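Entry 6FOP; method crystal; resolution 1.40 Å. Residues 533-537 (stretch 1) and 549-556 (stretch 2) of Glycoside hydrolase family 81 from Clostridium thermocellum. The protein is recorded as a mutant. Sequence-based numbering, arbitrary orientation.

Stretch 1 533-537: NYWFD
Stretch 2, residues 549-556: HNYASMVW

How do the two backbones run and where do they meet? Asn533 and Tyr534 belong to a helix that begins earlier in the chain; Phe536 (phi/psi -106/-14) follows, and Asp537 leaves helical space with positive phi (39/59). A weak hydrogen bond from Asp537 N to Asn533 O, 3.0 Å, spans this turn. Stretch 2 is mostly extended, Tyr551 at -154/138 and Ala552 at -114/127; Ser553 breaks the run at -84/-27 before the strand 554-556. The chains pass in opposite order: CA of Phe536 lies 4.9 Å from CA of Tyr551, CA of Trp535 4.8 Å from CA of Ala552, and CA of Tyr534 7.2 Å from CA of Val555.

What bonds one backbone to the other? A single hydrogen bond does so, from Ala552 N to Trp535 O at 2.9 Å and a nearly straight 169°. The same carbonyl receives a CA-H...O contact, Tyr551 CA to Trp535 O at 3.4 Å. Nearby, Phe536 O and Asn550 O sit 3.2 Å apart, but two acceptors cannot bond to each other.

What does Val555 (chi1 174°, t) pack against? Its CA-to-CB bond points toward stretch 1, and its CG2 lies over one face of the Trp535 indole, 3.6 Å from the six-membered ring centroid and 15° off the normal, a CH-pi contact between methyl and pi cloud. Trp535 (m, chi2 -98°) places Ser553 O near its ring plane, 3.8 Å from its NE1, whose hydrogen bond is made elsewhere in the structure. Val555 CG2 also reaches Tyr534 O at 3.6 Å.

How do Phe536 and Tyr551 meet? Phe536 (m, chi2 -43°) starts away from stretch 2, yet its ring end comes nearer; Tyr551 is t, chi2 61°. Tyr551 CD1 approaches the Phe536 ring edge, 3.9 Å from Phe536 CD1, an apolar contact.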

# COMPACT_ATOMS: atom_id res chain seq x y z
N ASN A 533 11.77 0.26 -3.88
CA ASN A 533 11.86 1.25 -4.93
C ASN A 533 11.54 2.68 -4.51
O ASN A 533 12.40 3.57 -4.66
CB ASN A 533 10.95 0.82 -6.10
CG ASN A 533 11.54 -0.34 -6.85
OD1 ASN A 533 12.46 -0.16 -7.65
ND2 ASN A 533 11.03 -1.52 -6.61
N TYR A 534 10.33 2.92 -4.02
CA TYR A 534 9.81 4.30 -3.92
C TYR A 534 10.18 4.98 -2.61
O TYR A 534 10.14 6.19 -2.53
CB TYR A 534 8.29 4.35 -4.21
CG TYR A 534 7.96 3.54 -5.45
CD1 TYR A 534 8.56 3.82 -6.68
CD2 TYR A 534 7.12 2.45 -5.38
CE1 TYR A 534 8.33 3.03 -7.79
CE2 TYR A 534 6.88 1.64 -6.46
CZ TYR A 534 7.49 1.93 -7.68
OH TYR A 534 7.26 1.11 -8.78
N TRP A 535 10.50 4.20 -1.58
CA TRP A 535 11.00 4.76 -0.31
C TRP A 535 12.52 4.71 -0.17
O TRP A 535 13.15 5.69 0.21
CB TRP A 535 10.33 4.05 0.89
CG TRP A 535 8.94 4.55 1.24
CD1 TRP A 535 8.64 5.42 2.19
CD2 TRP A 535 7.68 4.21 0.59
NE1 TRP A 535 7.29 5.65 2.26
CE2 TRP A 535 6.67 4.91 1.28
CE3 TRP A 535 7.31 3.36 -0.46
CZ2 TRP A 535 5.31 4.78 0.95
CZ3 TRP A 535 5.96 3.25 -0.79
CH2 TRP A 535 4.99 3.99 -0.10
N PHE A 536 13.12 3.58 -0.53
CA PHE A 536 14.57 3.40 -0.35
C PHE A 536 15.40 3.47 -1.63
O PHE A 536 16.63 3.58 -1.54
CB PHE A 536 14.87 2.07 0.35
CG PHE A 536 14.26 1.92 1.72
CD1 PHE A 536 14.30 2.96 2.62
CD2 PHE A 536 13.68 0.72 2.12
CE1 PHE A 536 13.75 2.83 3.89
CE2 PHE A 536 13.15 0.57 3.41
CZ PHE A 536 13.16 1.64 4.28
N ASP A 537 14.74 3.38 -2.80
CA ASP A 537 15.42 3.37 -4.11
C ASP A 537 16.73 2.56 -4.06
O ASP A 537 17.82 3.05 -4.36
CB ASP A 537 15.69 4.81 -4.61
CG ASP A 537 16.17 4.88 -6.04
OD1 ASP A 537 16.02 3.91 -6.79
OD2 ASP A 537 16.68 5.98 -6.43
N HIS A 549 18.58 13.21 -1.42
CA HIS A 549 18.57 12.17 -0.40
C HIS A 549 18.54 10.80 -1.06
O HIS A 549 18.08 10.67 -2.20
CB HIS A 549 17.34 12.35 0.52
CG HIS A 549 17.17 13.74 1.04
ND1 HIS A 549 17.79 14.17 2.20
CD2 HIS A 549 16.57 14.83 0.51
CE1 HIS A 549 17.53 15.45 2.39
NE2 HIS A 549 16.79 15.88 1.38
N ASN A 550 18.92 9.77 -0.29
CA ASN A 550 18.85 8.37 -0.68
C ASN A 550 17.60 7.64 -0.17
O ASN A 550 17.50 6.43 -0.28
CB ASN A 550 20.14 7.63 -0.28
CG ASN A 550 20.31 7.46 1.23
OD1 ASN A 550 19.36 7.53 2.02
ND2 ASN A 550 21.57 7.33 1.64
N TYR A 551 16.65 8.42 0.34
CA TYR A 551 15.49 7.95 1.07
C TYR A 551 14.40 9.00 0.90
O TYR A 551 14.70 10.18 0.97
CB TYR A 551 15.86 7.82 2.54
CG TYR A 551 14.69 7.74 3.52
CD1 TYR A 551 13.75 6.69 3.44
CD2 TYR A 551 14.51 8.71 4.49
CE1 TYR A 551 12.69 6.62 4.32
CE2 TYR A 551 13.46 8.64 5.37
CZ TYR A 551 12.55 7.58 5.30
OH TYR A 551 11.54 7.50 6.20
N ALA A 552 13.17 8.53 0.67
CA ALA A 552 11.98 9.38 0.74
C ALA A 552 11.13 8.89 1.90
O ALA A 552 10.78 7.71 1.96
CB ALA A 552 11.18 9.32 -0.56
N SER A 553 10.77 9.81 2.79
CA SER A 553 9.92 9.47 3.94
C SER A 553 8.43 9.49 3.63
O SER A 553 7.67 8.80 4.31
CB SER A 553 10.25 10.38 5.12
OG SER A 553 10.27 11.73 4.75
N MET A 554 8.02 10.30 2.64
CA MET A 554 6.62 10.35 2.19
C MET A 554 6.52 10.25 0.69
O MET A 554 7.21 10.96 -0.03
CB MET A 554 5.91 11.60 2.70
CG MET A 554 5.76 11.64 4.18
SD MET A 554 4.70 12.88 4.92
CE MET A 554 3.21 12.54 4.08
N VAL A 555 5.63 9.36 0.26
CA VAL A 555 5.32 9.15 -1.14
C VAL A 555 3.88 9.58 -1.39
O VAL A 555 2.96 9.10 -0.72
CB VAL A 555 5.52 7.66 -1.53
CG1 VAL A 555 5.04 7.37 -2.97
CG2 VAL A 555 6.97 7.26 -1.30
N TRP A 556 3.73 10.50 -2.35
CA TRP A 556 2.44 11.01 -2.77
C TRP A 556 2.17 10.64 -4.22
O TRP A 556 3.07 10.21 -4.96
CB TRP A 556 2.39 12.54 -2.66
CG TRP A 556 2.52 13.10 -1.27
CD1 TRP A 556 3.65 13.20 -0.50
CD2 TRP A 556 1.48 13.70 -0.52
NE1 TRP A 556 3.35 13.80 0.68
CE2 TRP A 556 2.03 14.11 0.71
CE3 TRP A 556 0.11 13.89 -0.76
CZ2 TRP A 556 1.26 14.71 1.70
CZ3 TRP A 556 -0.66 14.48 0.23
CH2 TRP A 556 -0.08 14.90 1.45